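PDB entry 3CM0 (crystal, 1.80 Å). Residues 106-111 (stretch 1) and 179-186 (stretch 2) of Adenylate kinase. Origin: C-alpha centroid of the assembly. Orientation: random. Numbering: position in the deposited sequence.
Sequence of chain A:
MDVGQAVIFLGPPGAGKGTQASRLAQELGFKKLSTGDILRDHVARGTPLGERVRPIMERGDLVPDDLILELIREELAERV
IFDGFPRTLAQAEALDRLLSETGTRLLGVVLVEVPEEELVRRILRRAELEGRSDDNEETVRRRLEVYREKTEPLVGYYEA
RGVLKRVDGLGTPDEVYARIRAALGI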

ATOM      1  N   LEU A 106      -0.490  -4.082  14.765  1.00 18.49           N
ATOM      2  CA  LEU A 106       0.188  -3.451  13.623  1.00 13.82           C
ATOM      3  C   LEU A 106       1.679  -3.491  13.965  1.00 16.33           C
ATOM      4  O   LEU A 106       2.132  -2.786  14.873  1.00 18.68           O
ATOM      5  CB  LEU A 106      -0.289  -1.992  13.471  1.00 15.11           C
ATOM      6  CG  LEU A 106       0.348  -1.149  12.365  1.00 15.34           C
ATOM      7  CD1 LEU A 106       0.183  -1.844  10.975  1.00 14.38           C
ATOM      8  CD2 LEU A 106      -0.326   0.235  12.381  1.00 13.30           C
ATOM      9  N   LEU A 107       2.421  -4.349  13.274  1.00 12.71           N
ATOM     10  CA  LEU A 107       3.864  -4.511  13.501  1.00 15.82           C
ATOM     11  C   LEU A 107       4.660  -3.275  13.086  1.00 17.06           C
ATOM     12  O   LEU A 107       5.744  -2.998  13.615  1.00 18.22           O
ATOM     13  CB  LEU A 107       4.424  -5.704  12.704  1.00 16.30           C
ATOM     14  CG  LEU A 107       3.890  -7.095  13.106  1.00 22.80           C
ATOM     15  CD1 LEU A 107       4.454  -8.184  12.194  1.00 26.79           C
ATOM     16  CD2 LEU A 107       4.274  -7.365  14.532  1.00 24.66           C
ATOM     17  N   GLY A 108       4.144  -2.567  12.101  1.00 14.45           N
ATOM     18  CA  GLY A 108       4.834  -1.380  11.617  1.00 12.79           C
ATOM     19  C   GLY A 108       4.270  -0.901  10.295  1.00 13.42           C
ATOM     20  O   GLY A 108       3.535  -1.619   9.624  1.00 12.06           O
ATOM     21  N   VAL A 109       4.565   0.356   9.967  1.00  8.64           N
ATOM     22  CA  VAL A 109       4.175   0.946   8.712  1.00  7.51           C
ATOM     23  C   VAL A 109       5.527   1.238   8.071  1.00 11.11           C
ATOM     24  O   VAL A 109       6.263   2.111   8.505  1.00 12.03           O
ATOM     25  CB  VAL A 109       3.384   2.268   8.944  1.00  7.81           C
ATOM     26  CG1 VAL A 109       3.056   2.926   7.641  1.00  9.15           C
ATOM     27  CG2 VAL A 109       2.071   1.882   9.661  1.00  8.20           C
ATOM     28  N   VAL A 110       5.853   0.462   7.058  1.00 10.45           N
ATOM     29  CA  VAL A 110       7.139   0.593   6.369  1.00 11.66           C
ATOM     30  C   VAL A 110       7.094   1.755   5.385  1.00  9.30           C
ATOM     31  O   VAL A 110       6.228   1.802   4.521  1.00 12.10           O
ATOM     32  CB  VAL A 110       7.444  -0.714   5.607  1.00 13.76           C
ATOM     33  CG1 VAL A 110       8.750  -0.577   4.793  1.00 13.46           C
ATOM     34  CG2 VAL A 110       7.537  -1.834   6.597  1.00 16.95           C
ATOM     35  N   LEU A 111       8.033   2.703   5.529  1.00 10.54           N
ATOM     36  CA  LEU A 111       8.092   3.832   4.601  1.00  9.56           C
ATOM     37  C   LEU A 111       9.431   3.707   3.886  1.00 10.87           C
ATOM     38  O   LEU A 111      10.484   3.947   4.496  1.00 10.26           O
ATOM     39  CB  LEU A 111       8.045   5.180   5.347  1.00  8.80           C
ATOM     40  CG  LEU A 111       8.157   6.410   4.404  1.00 13.16           C
ATOM     41  CD1 LEU A 111       6.904   6.548   3.530  1.00 14.07           C
ATOM     42  CD2 LEU A 111       8.265   7.690   5.297  1.00 13.97           C
ATOM     43  N   ARG A 179      16.634  -4.926   5.534  1.00 14.68           N
ATOM     44  CA  ARG A 179      16.359  -3.778   6.391  1.00 15.32           C
ATOM     45  C   ARG A 179      14.903  -3.760   6.828  1.00 16.03           C
ATOM     46  O   ARG A 179      14.592  -3.396   7.966  1.00 15.77           O
ATOM     47  CB  ARG A 179      16.687  -2.463   5.661  1.00 16.29           C
ATOM     48  CG  ARG A 179      18.189  -2.291   5.369  1.00 16.98           C
ATOM     49  CD  ARG A 179      18.426  -1.147   4.348  1.00 25.04           C
ATOM     50  NE  ARG A 179      19.836  -1.053   3.951  1.00 22.54           N
ATOM     51  CZ  ARG A 179      20.271  -0.527   2.810  1.00 23.98           C
ATOM     52  NH1 ARG A 179      19.416  -0.037   1.903  1.00 18.73           N
ATOM     53  NH2 ARG A 179      21.582  -0.463   2.589  1.00 18.83           N
ATOM     54  N   ILE A 180      14.005  -4.125   5.925  1.00 14.35           N
ATOM     55  CA  ILE A 180      12.576  -4.140   6.291  1.00 14.00           C
ATOM     56  C   ILE A 180      12.339  -5.192   7.399  1.00 18.39           C
ATOM     57  O   ILE A 180      11.652  -4.925   8.392  1.00 15.14           O
ATOM     58  CB  ILE A 180      11.714  -4.486   5.061  1.00 14.48           C
ATOM     59  CG1 ILE A 180      11.702  -3.302   4.113  1.00 11.29           C
ATOM     60  CG2 ILE A 180      10.266  -4.926   5.496  1.00 14.65           C
ATOM     61  CD1 ILE A 180      11.234  -3.639   2.698  1.00 14.43           C
ATOM     62  N   ARG A 181      12.871  -6.406   7.231  1.00 18.55           N
ATOM     63  CA  ARG A 181      12.688  -7.430   8.260  1.00 18.54           C
ATOM     64  C   ARG A 181      13.270  -6.961   9.598  1.00 19.81           C
ATOM     65  O   ARG A 181      12.650  -7.125  10.658  1.00 24.37           O
ATOM     66  CB  ARG A 181      13.328  -8.768   7.805  1.00 18.47           C
ATOM     67  CG  ARG A 181      12.591  -9.367   6.616  1.00 24.84           C
ATOM     68  CD  ARG A 181      12.951 -10.823   6.409  1.00 33.65           C
ATOM     69  NE  ARG A 181      12.667 -11.618   7.598  1.00 36.50           N
ATOM     70  CZ  ARG A 181      12.669 -12.943   7.612  1.00 35.75           C
ATOM     71  NH1 ARG A 181      12.932 -13.615   6.500  1.00 36.40           N
ATOM     72  NH2 ARG A 181      12.420 -13.588   8.739  1.00 29.85           N
ATOM     73  N   ALA A 182      14.458  -6.353   9.563  1.00 18.27           N
ATOM     74  CA  ALA A 182      15.053  -5.853  10.793  1.00 18.91           C
ATOM     75  C   ALA A 182      14.189  -4.772  11.432  1.00 22.96           C
ATOM     76  O   ALA A 182      13.986  -4.768  12.651  1.00 22.09           O
ATOM     77  CB  ALA A 182      16.419  -5.303  10.535  1.00 23.60           C
ATOM     78  N   ALA A 183      13.683  -3.856  10.610  1.00 19.73           N
ATOM     79  CA  ALA A 183      12.827  -2.783  11.120  1.00 19.21           C
ATOM     80  C   ALA A 183      11.575  -3.349  11.813  1.00 14.93           C
ATOM     81  O   ALA A 183      11.111  -2.826  12.843  1.00 21.25           O
ATOM     82  CB  ALA A 183      12.399  -1.880   9.965  1.00 17.12           C
ATOM     83  N   LEU A 184      10.978  -4.363  11.193  1.00 14.55           N
ATOM     84  CA  LEU A 184       9.775  -5.016  11.730  1.00 19.02           C
ATOM     85  C   LEU A 184      10.072  -6.001  12.871  1.00 26.83           C
ATOM     86  O   LEU A 184       9.240  -6.232  13.750  1.00 26.59           O
ATOM     87  CB  LEU A 184       9.060  -5.758  10.602  1.00 18.79           C
ATOM     88  CG  LEU A 184       8.511  -4.780   9.558  1.00 16.33           C
ATOM     89  CD1 LEU A 184       8.011  -5.538   8.330  1.00 17.46           C
ATOM     90  CD2 LEU A 184       7.375  -3.914  10.206  1.00 16.71           C
ATOM     91  N   GLY A 185      11.268  -6.570  12.864  1.00 29.71           N
ATOM     92  CA  GLY A 185      11.634  -7.529  13.896  1.00 28.89           C
ATOM     93  C   GLY A 185      11.098  -8.922  13.595  1.00 26.85           C
ATOM     94  O   GLY A 185      10.931  -9.725  14.509  1.00 33.81           O
ATOM     95  N   ILE A 186      10.821  -9.218  12.325  1.00 27.13           N
ATOM     96  CA  ILE A 186      10.308 -10.537  11.943  1.00 31.68           C
ATOM     97  C   ILE A 186      11.152 -11.195  10.859  1.00 36.41           C
ATOM     98  O   ILE A 186      12.027 -10.507  10.300  1.00 30.57           O
ATOM     99  CB  ILE A 186       8.859 -10.458  11.419  1.00 36.06           C
ATOM    100  CG1 ILE A 186       8.824  -9.590  10.151  1.00 27.69           C
ATOM    101  CG2 ILE A 186       7.937  -9.944  12.528  1.00 31.86           C
ATOM    102  CD1 ILE A 186       7.450  -9.411   9.551  1.00 31.07           C
ATOM    103  OXT ILE A 186      10.912 -12.389  10.562  1.00 38.59           O
TER
HETATM  104  O   HOH W   1       7.309  -4.698  15.025  1.00 32.71           O

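The C-terminal helix packs on the strand through a small apolar contact, with no direct hydrogen bond between the two stretches and a single water bridging their backbones. Axes of strand 106-111 and helix 179-184 approach to 8.9 Å at 137° between their N-to-C directions, and 278 Å² is buried, both sides summed.

Leu184 is the centre of the interface. Its CA-to-CB bond points sideways, but with chi1 at -66° (m) and chi2 at 170° (t) the end of the side chain comes nearer the strand: CD2 lies 3.9 Å from Gly108 CA and 3.9 Å from Leu107 O, while CD1 sits 4.1 Å from Val110 CG2. The backbones draw close here, Gly108 CA to Leu184 CA measuring 6.1 Å. Glycine fits for two reasons: an ideal CB on Gly108 would fall 2.8 Å from Leu184 CD2, a clash, and at phi/psi 167/162 it would also jam against the preceding carbonyl oxygen.

Leu107 and Val110 both direct CB toward the helix, whereas Val109 points away. Val110 CG1 meets Ile180 CG1 at 4.1 Å, and Val110 CG2 also lies 4.3 Å from Ile180 CG2, so this valine packs on Ile180 with both methyls while CG2 touches Leu184 as well. Leu107 CD1 reaches Ile186 CG2 at 3.9 Å, extending the apolar contact past the helix end.

Water 1 donates to Leu107 O at 2.7 Å and to Leu184 O at 2.8 Å, linking two carbonyls that cannot hydrogen-bond each other.

After the helix, Gly185 adopts positive phi (82/23), where a CB would jam against the preceding carbonyl oxygen. The terminal carboxylate of Ile186 is held within its own stretch: Arg181 NE donates to Ile186 O at 3.0 Å, and Arg181 NH2 forms a salt bridge with Ile186 OXT at 2.7 Å. The charged end is thus paired while the aliphatic side chain faces Leu107.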